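Beta-2-microglobulin (Ctenopharyngodon idella, PDB 6LBE) probably pairs with the heavy chain of MHC class I as its light subunit, supporting peptide presentation to the immune system in this bony fish. Local coordinates at residues V23-V28 against H64-V69; P6-Y11 against C81-M86; L41-E46 against P75-T80. One frame throughout, in Å; residues are numbered along the deposited sequence.

Contact 1 (V23-V28 against H64-V69); sequences VLICYV and HLTKYV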
loop_
_atom_site.group_PDB
_atom_site.type_symbol
_atom_site.label_atom_id
_atom_site.label_comp_id
_atom_site.label_asym_id
_atom_site.label_seq_id
_atom_site.Cartn_x
_atom_site.Cartn_y
_atom_site.Cartn_z
ATOM N N VAL B 23 18.991 2.507 1.775
ATOM C CA VAL B 23 17.798 3.341 1.889
ATOM C C VAL B 23 17.056 2.969 3.169
ATOM O O VAL B 23 16.647 1.815 3.341
ATOM C CB VAL B 23 16.862 3.209 0.677
ATOM C CG1 VAL B 23 15.590 4.045 0.910
ATOM C CG2 VAL B 23 17.575 3.629 -0.594
ATOM N N LEU B 24 16.877 3.950 4.060
ATOM C CA LEU B 24 16.089 3.779 5.276
ATOM C C LEU B 24 14.604 3.975 4.972
ATOM O O LEU B 24 14.227 4.954 4.330
ATOM C CB LEU B 24 16.553 4.783 6.334
ATOM C CG LEU B 24 15.923 4.647 7.717
ATOM C CD1 LEU B 24 16.201 3.223 8.288
ATOM C CD2 LEU B 24 16.401 5.751 8.650
ATOM N N ILE B 25 13.759 3.060 5.436
ATOM C CA ILE B 25 12.339 3.057 5.081
ATOM C C ILE B 25 11.482 2.879 6.334
ATOM O O ILE B 25 11.758 2.004 7.162
ATOM C CB ILE B 25 12.017 1.950 4.059
ATOM C CG1 ILE B 25 12.788 2.166 2.749
ATOM C CG2 ILE B 25 10.519 1.854 3.830
ATOM C CD1 ILE B 25 12.891 0.928 1.907
ATOM N N CYS B 26 10.437 3.707 6.457
ATOM C CA CYS B 26 9.431 3.626 7.513
ATOM C C CYS B 26 8.069 3.370 6.874
ATOM O O CYS B 26 7.566 4.212 6.123
ATOM C CB CYS B 26 9.389 4.911 8.349
ATOM S SG CYS B 26 8.643 4.640 9.972
ATOM N N TYR B 27 7.476 2.216 7.168
ATOM C CA TYR B 27 6.160 1.857 6.657
ATOM C C TYR B 27 5.184 1.862 7.825
ATOM O O TYR B 27 5.411 1.177 8.824
ATOM C CB TYR B 27 6.205 0.491 5.966
ATOM C CG TYR B 27 4.883 -0.018 5.424
ATOM C CD1 TYR B 27 4.301 0.557 4.289
ATOM C CD2 TYR B 27 4.219 -1.087 6.033
ATOM C CE1 TYR B 27 3.080 0.093 3.775
ATOM C CE2 TYR B 27 2.997 -1.567 5.516
ATOM C CZ TYR B 27 2.436 -0.971 4.389
ATOM O OH TYR B 27 1.228 -1.433 3.889
ATOM N N VAL B 28 4.109 2.642 7.703
ATOM C CA VAL B 28 3.193 2.924 8.807
ATOM C C VAL B 28 1.796 2.574 8.341
ATOM O O VAL B 28 1.366 3.019 7.275
ATOM C CB VAL B 28 3.257 4.405 9.249
ATOM C CG1 VAL B 28 2.280 4.676 10.384
ATOM C CG2 VAL B 28 4.658 4.788 9.661
ATOM N N HIS B 64 -2.146 3.322 4.861
ATOM C CA HIS B 64 -0.731 3.005 4.928
ATOM C C HIS B 64 0.052 4.146 4.310
ATOM O O HIS B 64 -0.416 4.822 3.389
ATOM C CB HIS B 64 -0.387 1.672 4.247
ATOM C CG HIS B 64 -0.759 1.594 2.795
ATOM N ND1 HIS B 64 -0.165 2.370 1.821
ATOM C CD2 HIS B 64 -1.642 0.800 2.148
ATOM C CE1 HIS B 64 -0.678 2.073 0.643
ATOM N NE2 HIS B 64 -1.576 1.120 0.813
ATOM N N LEU B 65 1.254 4.355 4.833
ATOM C CA LEU B 65 2.112 5.437 4.395
ATOM C C LEU B 65 3.546 4.956 4.500
ATOM O O LEU B 65 3.866 4.131 5.357
ATOM C CB LEU B 65 1.897 6.699 5.244
ATOM C CG LEU B 65 0.754 7.642 4.870
ATOM C CD1 LEU B 65 0.460 8.610 6.011
ATOM C CD2 LEU B 65 1.063 8.410 3.594
ATOM N N THR B 66 4.404 5.469 3.623
ATOM C CA THR B 66 5.824 5.143 3.644
ATOM C C THR B 66 6.638 6.426 3.661
ATOM O O THR B 66 6.260 7.417 3.029
ATOM C CB THR B 66 6.254 4.296 2.412
ATOM O OG1 THR B 66 5.468 3.100 2.316
ATOM C CG2 THR B 66 7.720 3.915 2.516
ATOM N N LYS B 67 7.748 6.413 4.379
ATOM C CA LYS B 67 8.762 7.448 4.234
ATOM C C LYS B 67 10.121 6.779 4.106
ATOM O O LYS B 67 10.400 5.790 4.787
ATOM C CB LYS B 67 8.775 8.443 5.409
ATOM C CG LYS B 67 9.952 9.421 5.356
ATOM C CD LYS B 67 9.796 10.610 6.282
ATOM C CE LYS B 67 8.587 11.410 5.942
ATOM N NZ LYS B 67 8.685 12.753 6.570
ATOM N N TYR B 68 10.953 7.314 3.223
ATOM C CA TYR B 68 12.278 6.764 2.997
ATOM C C TYR B 68 13.267 7.886 2.724
ATOM O O TYR B 68 12.889 9.008 2.361
ATOM C CB TYR B 68 12.301 5.783 1.827
ATOM C CG TYR B 68 11.787 6.362 0.538
ATOM C CD1 TYR B 68 12.640 7.029 -0.347
ATOM C CD2 TYR B 68 10.448 6.248 0.200
ATOM C CE1 TYR B 68 12.159 7.553 -1.536
ATOM C CE2 TYR B 68 9.969 6.767 -0.971
ATOM C CZ TYR B 68 10.828 7.413 -1.836
ATOM O OH TYR B 68 10.330 7.915 -3.006
ATOM N N VAL B 69 14.548 7.550 2.876
ATOM C CA VAL B 69 15.626 8.513 2.729
ATOM C C VAL B 69 16.911 7.725 2.518
ATOM O O VAL B 69 17.060 6.611 3.022
ATOM C CB VAL B 69 15.697 9.438 3.970
ATOM C CG1 VAL B 69 16.153 8.651 5.177
ATOM C CG2 VAL B 69 16.617 10.578 3.730
#
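Leu-24 with Val-69, Cys-26 with Lys-67 and Val-28 with Leu-65 form three hydrogen-bonded pairs joining 23-28 and 64-69 as antiparallel neighbours in one sheet, their axes 166° apart in direction. Each pair exchanges two backbone bonds. The central one is the straightest: Cys-26 N gives its hydrogen to Lys-67 O at 2.7 Å and 170°, and Lys-67 N answers to Cys-26 O at 2.8 Å. Between the three pairs sit the non-hydrogen-bonded pairs Ile-25 with Tyr-68 and Tyr-27 with Thr-66, where CA-H groups of all four residues lean on carbonyls of the opposite strand.

Apolar contact follows the alternation of the strands. On the face carrying Ile-25, Tyr-27, Thr-66 and Tyr-68, the CG1 branch of Ile-25 rests on Tyr-68 CB at 3.8 Å, while its CG2, anti to the backbone N, turns to Thr-66 CG2 at 3.7 Å. The other face holds compact side chains suited to the interior: Cys-26, Val-28, Leu-65 and Val-69 meet Ile-36, Ile-38 and Leu-40 of the facing sheet, while Leu-24 packs on Val-10 and Trp-95. Lys-67 belongs to this face too, but its long chain leads NZ away to Ile-38 O.

Tyr-27 carries the aromatic contact on the face of Ile-25. With CG anti to the backbone N (chi1 178°), it reaches across the strand; Thr-66 OG1 lies at the ring edge, 3.4 Å from Tyr-27 CD1, and the phenol OH ends 3.5 Å from His-64 CB. A chain of another protein packs on Tyr-27 and Tyr-68, so this outer face takes part in assembly.

Paired strands of this kind, with Cys-26 sending its sulfur inward to Cys-81, are the B and E strands of an immunoglobulin C1-set domain.

Contact 2 (P6-Y11 against C81-M86); sequences PKVQVY and CRVRHM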
loop_
_atom_site.group_PDB
_atom_site.type_symbol
_atom_site.label_atom_id
_atom_site.label_comp_id
_atom_site.label_asym_id
_atom_site.label_seq_id
_atom_site.Cartn_x
_atom_site.Cartn_y
_atom_site.Cartn_z
ATOM N N PRO B 6 -1.044 3.340 15.241
ATOM C CA PRO B 6 -0.193 2.980 14.102
ATOM C C PRO B 6 0.705 1.792 14.418
ATOM O O PRO B 6 1.375 1.751 15.460
ATOM C CB PRO B 6 0.628 4.251 13.856
ATOM C CG PRO B 6 0.649 4.944 15.190
ATOM C CD PRO B 6 -0.703 4.659 15.802
ATOM N N LYS B 7 0.696 0.818 13.507
ATOM C CA LYS B 7 1.750 -0.187 13.416
ATOM C C LYS B 7 2.915 0.408 12.635
ATOM O O LYS B 7 2.705 1.045 11.604
ATOM C CB LYS B 7 1.210 -1.428 12.720
ATOM C CG LYS B 7 2.206 -2.518 12.433
ATOM C CD LYS B 7 1.444 -3.820 12.240
ATOM C CE LYS B 7 2.044 -4.707 11.173
ATOM N NZ LYS B 7 0.948 -5.599 10.681
ATOM N N VAL B 8 4.137 0.248 13.135
ATOM C CA VAL B 8 5.287 0.936 12.549
ATOM C C VAL B 8 6.423 -0.057 12.321
ATOM O O VAL B 8 6.767 -0.835 13.218
ATOM C CB VAL B 8 5.747 2.118 13.427
ATOM C CG1 VAL B 8 7.089 2.622 12.992
ATOM C CG2 VAL B 8 4.744 3.235 13.325
ATOM N N GLN B 9 6.994 -0.037 11.115
ATOM C CA GLN B 9 8.064 -0.952 10.735
ATOM C C GLN B 9 9.200 -0.168 10.100
ATOM O O GLN B 9 8.999 0.489 9.075
ATOM C CB GLN B 9 7.552 -2.024 9.776
ATOM C CG GLN B 9 6.724 -3.076 10.469
ATOM C CD GLN B 9 6.001 -3.990 9.503
ATOM O OE1 GLN B 9 4.878 -3.696 9.073
ATOM N NE2 GLN B 9 6.620 -5.111 9.176
ATOM N N VAL B 10 10.381 -0.234 10.715
ATOM C CA VAL B 10 11.588 0.431 10.236
ATOM C C VAL B 10 12.530 -0.627 9.679
ATOM O O VAL B 10 12.870 -1.593 10.373
ATOM C CB VAL B 10 12.285 1.222 11.359
ATOM C CG1 VAL B 10 13.193 2.298 10.768
ATOM C CG2 VAL B 10 11.274 1.800 12.336
ATOM N N TYR B 11 12.967 -0.434 8.441
ATOM C CA TYR B 11 13.878 -1.370 7.797
ATOM C C TYR B 11 14.669 -0.634 6.727
ATOM O O TYR B 11 14.367 0.513 6.375
ATOM C CB TYR B 11 13.131 -2.553 7.178
ATOM C CG TYR B 11 11.961 -2.178 6.291
ATOM C CD1 TYR B 11 10.712 -1.899 6.837
ATOM C CD2 TYR B 11 12.098 -2.111 4.907
ATOM C CE1 TYR B 11 9.625 -1.569 6.033
ATOM C CE2 TYR B 11 11.020 -1.774 4.087
ATOM C CZ TYR B 11 9.782 -1.510 4.661
ATOM O OH TYR B 11 8.702 -1.196 3.872
ATOM N N CYS B 81 12.718 6.090 13.398
ATOM C CA CYS B 81 11.489 6.589 12.830
ATOM C C CYS B 81 10.631 7.073 13.985
ATOM O O CYS B 81 10.420 6.329 14.947
ATOM C CB CYS B 81 10.779 5.500 12.032
ATOM S SG CYS B 81 9.300 6.111 11.249
ATOM N N ARG B 82 10.171 8.321 13.907
ATOM C CA ARG B 82 9.304 8.920 14.911
ATOM C C ARG B 82 7.938 9.181 14.307
ATOM O O ARG B 82 7.834 9.843 13.267
ATOM C CB ARG B 82 9.880 10.231 15.427
ATOM C CG ARG B 82 11.024 10.090 16.417
ATOM C CD ARG B 82 11.437 11.455 16.927
ATOM N NE ARG B 82 12.678 11.421 17.687
ATOM C CZ ARG B 82 13.230 12.509 18.220
ATOM N NH1 ARG B 82 12.633 13.682 18.060
ATOM N NH2 ARG B 82 14.365 12.430 18.906
ATOM N N VAL B 83 6.896 8.693 14.978
ATOM C CA VAL B 83 5.526 8.741 14.480
ATOM C C VAL B 83 4.643 9.476 15.485
ATOM O O VAL B 83 4.683 9.195 16.690
ATOM C CB VAL B 83 4.987 7.323 14.212
ATOM C CG1 VAL B 83 3.485 7.362 13.956
ATOM C CG2 VAL B 83 5.696 6.713 13.026
ATOM N N ARG B 84 3.849 10.415 14.985
ATOM C CA ARG B 84 2.898 11.160 15.792
ATOM C C ARG B 84 1.526 10.988 15.158
ATOM O O ARG B 84 1.288 11.449 14.041
ATOM C CB ARG B 84 3.300 12.632 15.889
ATOM C CG ARG B 84 2.677 13.364 17.078
ATOM C CD ARG B 84 1.241 13.773 16.792
ATOM N NE ARG B 84 1.204 14.750 15.706
ATOM C CZ ARG B 84 0.200 14.881 14.849
ATOM N NH1 ARG B 84 -0.870 14.103 14.952
ATOM N NH2 ARG B 84 0.267 15.797 13.895
ATOM N N HIS B 85 0.632 10.312 15.856
ATOM C CA HIS B 85 -0.707 10.044 15.356
ATOM C C HIS B 85 -1.728 10.785 16.211
ATOM O O HIS B 85 -1.784 10.570 17.427
ATOM C CB HIS B 85 -1.005 8.554 15.382
ATOM C CG HIS B 85 -2.392 8.214 14.942
ATOM N ND1 HIS B 85 -3.240 7.431 15.693
ATOM C CD2 HIS B 85 -3.071 8.530 13.812
ATOM C CE1 HIS B 85 -4.382 7.276 15.042
ATOM N NE2 HIS B 85 -4.305 7.934 13.899
ATOM N N MET B 86 -2.567 11.583 15.569
ATOM C CA MET B 86 -3.572 12.352 16.249
ATOM C C MET B 86 -2.923 13.225 17.304
ATOM O O MET B 86 -1.940 13.860 17.057
ATOM C CB MET B 86 -4.548 11.419 16.902
ATOM C CG MET B 86 -5.462 10.662 16.017
ATOM S SD MET B 86 -6.244 11.591 14.775
ATOM C CE MET B 86 -6.851 12.970 15.622
#
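Pro-6 meets the imidazole of His-85 obliquely, its CD 3.8 Å from His-85 ND1, while one face of that ring is covered by Met-86 CG, 3.6 Å above the plane and over its centre. The ring's far nitrogen, NE2, is hydrogen-bonded to Pro-33 O, which helps to fix its rotation. Histidine suits this buried place because its ring packs against Pro-6 and Met-86 while NE2 keeps a hydrogen bond.

Further along, the contact is apolar. Val-83 splits its two methyls between neighbours: CG1, anti to the backbone N (chi1 169°), reaches Pro-6 CG at 3.9 Å, and CG2 meets Val-8 CG2 at 3.6 Å, the two valine side chains coming from opposing layers and passing alongside each other. Val-10 CG2 then touches Cys-81 CB at 3.7 Å. The strands 7-11 and 81-85 run antiparallel at 162°, but their axes stay 8.6 Å apart, the spacing of two layers facing each other rather than of neighbours in a sheet. Short branched side chains fill that gap, and the disulfide of Cys-81 joins the layers through Cys-26 on strand 22-29, the neighbour of 7-12.

With Pro-6, Val-8 and Val-10 facing Cys-81, Val-83 and His-85, and with no polar pair joining the two sets, cohesion between the two segments probably rests on apolar burial, with the disulfide close by.

Contact 3 (L41-E46 against P75-T80); sequences LKNGVE and PGEEYT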
loop_
_atom_site.group_PDB
_atom_site.type_symbol
_atom_site.label_atom_id
_atom_site.label_comp_id
_atom_site.label_asym_id
_atom_site.label_seq_id
_atom_site.Cartn_x
_atom_site.Cartn_y
_atom_site.Cartn_z
ATOM N N LEU B 41 15.224 10.009 11.519
ATOM C CA LEU B 41 16.285 10.765 12.167
ATOM C C LEU B 41 17.554 9.934 12.292
ATOM O O LEU B 41 17.512 8.701 12.324
ATOM C CB LEU B 41 15.852 11.250 13.544
ATOM C CG LEU B 41 14.512 11.991 13.592
ATOM C CD1 LEU B 41 13.369 11.039 13.867
ATOM C CD2 LEU B 41 14.540 13.111 14.643
ATOM N N LYS B 42 18.689 10.637 12.344
ATOM C CA LYS B 42 19.993 10.063 12.671
ATOM C C LYS B 42 20.444 10.682 13.982
ATOM O O LYS B 42 20.723 11.884 14.039
ATOM C CB LYS B 42 21.022 10.311 11.574
ATOM C CG LYS B 42 22.437 9.912 11.976
ATOM C CD LYS B 42 23.382 9.852 10.769
ATOM C CE LYS B 42 23.907 11.235 10.380
ATOM N NZ LYS B 42 25.151 11.633 11.094
ATOM N N ASN B 43 20.495 9.866 15.032
ATOM C CA ASN B 43 20.874 10.329 16.362
ATOM C C ASN B 43 19.987 11.488 16.806
ATOM O O ASN B 43 20.456 12.485 17.351
ATOM C CB ASN B 43 22.349 10.724 16.420
ATOM C CG ASN B 43 23.285 9.551 16.188
ATOM O OD1 ASN B 43 23.070 8.441 16.692
ATOM N ND2 ASN B 43 24.338 9.794 15.413
ATOM N N GLY B 44 18.692 11.360 16.566
ATOM C CA GLY B 44 17.744 12.374 16.977
ATOM C C GLY B 44 17.686 13.598 16.093
ATOM O O GLY B 44 16.952 14.536 16.419
ATOM N N VAL B 45 18.429 13.627 14.990
ATOM C CA VAL B 45 18.438 14.765 14.081
ATOM C C VAL B 45 17.807 14.331 12.778
ATOM O O VAL B 45 18.282 13.379 12.149
ATOM C CB VAL B 45 19.851 15.298 13.834
ATOM C CG1 VAL B 45 19.812 16.302 12.684
ATOM C CG2 VAL B 45 20.409 15.905 15.119
ATOM N N GLU B 46 16.746 15.040 12.376
ATOM C CA GLU B 46 16.037 14.726 11.145
ATOM C C GLU B 46 16.986 14.700 9.946
ATOM O O GLU B 46 17.771 15.623 9.726
ATOM C CB GLU B 46 14.921 15.737 10.906
ATOM C CG GLU B 46 14.397 15.684 9.481
ATOM C CD GLU B 46 12.936 16.039 9.373
ATOM O OE1 GLU B 46 12.542 17.096 9.909
ATOM O OE2 GLU B 46 12.169 15.253 8.763
ATOM N N PRO B 75 28.488 1.922 12.521
ATOM C CA PRO B 75 28.342 1.505 13.923
ATOM C C PRO B 75 28.187 2.691 14.873
ATOM O O PRO B 75 28.772 3.760 14.681
ATOM C CB PRO B 75 29.644 0.736 14.192
ATOM C CG PRO B 75 30.064 0.227 12.814
ATOM C CD PRO B 75 29.661 1.300 11.865
ATOM N N GLY B 76 27.384 2.492 15.912
ATOM C CA GLY B 76 27.159 3.518 16.896
ATOM C C GLY B 76 26.220 4.613 16.465
ATOM O O GLY B 76 25.920 5.491 17.276
ATOM N N GLU B 77 25.768 4.614 15.214
ATOM C CA GLU B 77 24.728 5.540 14.802
ATOM C C GLU B 77 23.362 4.943 15.125
ATOM O O GLU B 77 23.147 3.735 15.006
ATOM C CB GLU B 77 24.839 5.865 13.312
ATOM C CG GLU B 77 25.945 6.850 12.981
ATOM C CD GLU B 77 26.194 6.981 11.489
ATOM O OE1 GLU B 77 25.867 6.034 10.734
ATOM O OE2 GLU B 77 26.723 8.032 11.063
ATOM N N GLU B 78 22.448 5.786 15.586
ATOM C CA GLU B 78 21.113 5.338 15.956
ATOM C C GLU B 78 20.140 5.962 14.967
ATOM O O GLU B 78 19.992 7.193 14.916
ATOM C CB GLU B 78 20.785 5.681 17.414
ATOM C CG GLU B 78 19.313 5.518 17.807
ATOM C CD GLU B 78 19.121 4.992 19.240
ATOM O OE1 GLU B 78 18.755 5.765 20.145
ATOM O OE2 GLU B 78 19.338 3.779 19.464
ATOM N N TYR B 79 19.513 5.110 14.154
ATOM C CA TYR B 79 18.524 5.538 13.179
ATOM C C TYR B 79 17.134 5.248 13.709
ATOM O O TYR B 79 16.892 4.219 14.353
ATOM C CB TYR B 79 18.740 4.866 11.822
ATOM C CG TYR B 79 19.967 5.423 11.158
ATOM C CD1 TYR B 79 19.942 6.680 10.552
ATOM C CD2 TYR B 79 21.167 4.731 11.189
ATOM C CE1 TYR B 79 21.068 7.211 9.962
ATOM C CE2 TYR B 79 22.301 5.254 10.611
ATOM C CZ TYR B 79 22.244 6.494 9.992
ATOM O OH TYR B 79 23.372 7.006 9.402
ATOM N N THR B 80 16.219 6.159 13.419
ATOM C CA THR B 80 14.983 6.235 14.172
ATOM C C THR B 80 13.875 6.702 13.246
ATOM O O THR B 80 14.087 7.556 12.383
ATOM C CB THR B 80 15.169 7.176 15.388
ATOM O OG1 THR B 80 15.828 6.460 16.445
ATOM C CG2 THR B 80 13.870 7.727 15.892
HETATM O O HOH W 1 17.817 8.702 16.012
#
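Leu-41 pairs with Thr-80 at one end of the two inner strands of the sheet, where strand 36-42 runs into a tight hairpin turn and the chain enters strand 79-85; the centre of the contact lies about 12 Å from the centre of the chain. Leu-41 N gives its hydrogen to Thr-80 O at 2.8 Å, Thr-80 N returns a bond to Leu-41 O, and Leu-41 CD1 packs on Thr-80 CG2. Lys-42 and Tyr-79 form the next, non-hydrogen-bonded pair.

Lys-42 to Val-45 make a type I' turn, whose two central residues, Asn-43 (55°) and Gly-44 (78°), both need positive phi; asparagine and glycine tolerate this well, hence the preference for Asn-Gly in such turns. Asn-43 also grips Glu-78 twice. Its backbone N donates to Glu-78 O at 2.7 Å in a nearly straight bond, and its side-chain OD1 accepts from Glu-78 N at 2.9 Å, the donor standing above the amide's carbonyl plane. With CG anti to the carbonyl carbon (chi1 -65°), the asparagine side chain brings OD1 to the backbone of 75-80. A water extends this network: it accepts from Gly-44 N, donates to Glu-78 O and is weakly bonded to Thr-80 OG1.

Beside the turn, the aliphatic part of Lys-42 lies alongside the Tyr-79 ring, CB 3.5 Å from CE1. The end of the lysine then turns out of the extended form, leaving NZ 3.9 Å from Glu-77 OE2, a long salt bridge. Glu-77 OE1 is bonded to Gln-74 N, and the Tyr-79 ring meets Phe-71 edge-to-face.

Two backbone bonds thus join Leu-41 to Thr-80, and Asn-43 and the water fasten the turn through both backbone and side chain, whereas the charged pair, long and near the surface, probably adds only modest attraction.

Along the chain the segments come in the order 6-11, 23-28, 41-46, 64-69, 75-80 and 81-86: contacts 1 and 3 interleave, and both fall within the span of contact 2. Contact 1 joins neighbouring strands of one sheet and contact 3 those of the other, while contact 2 packs the two sheets face to face. Contacts 1 and 2 have centres about 9 Å apart and meet in the Cys-26 to Cys-81 disulfide; the centre of contact 3 lies about 15 Å from each of theirs, touching through Leu-24 with Tyr-79 and Arg-82 with Leu-41. Together they sample both sheets of the immunoglobulin sandwich and the packing between them, with strand 79-85 serving contacts 2 and 3.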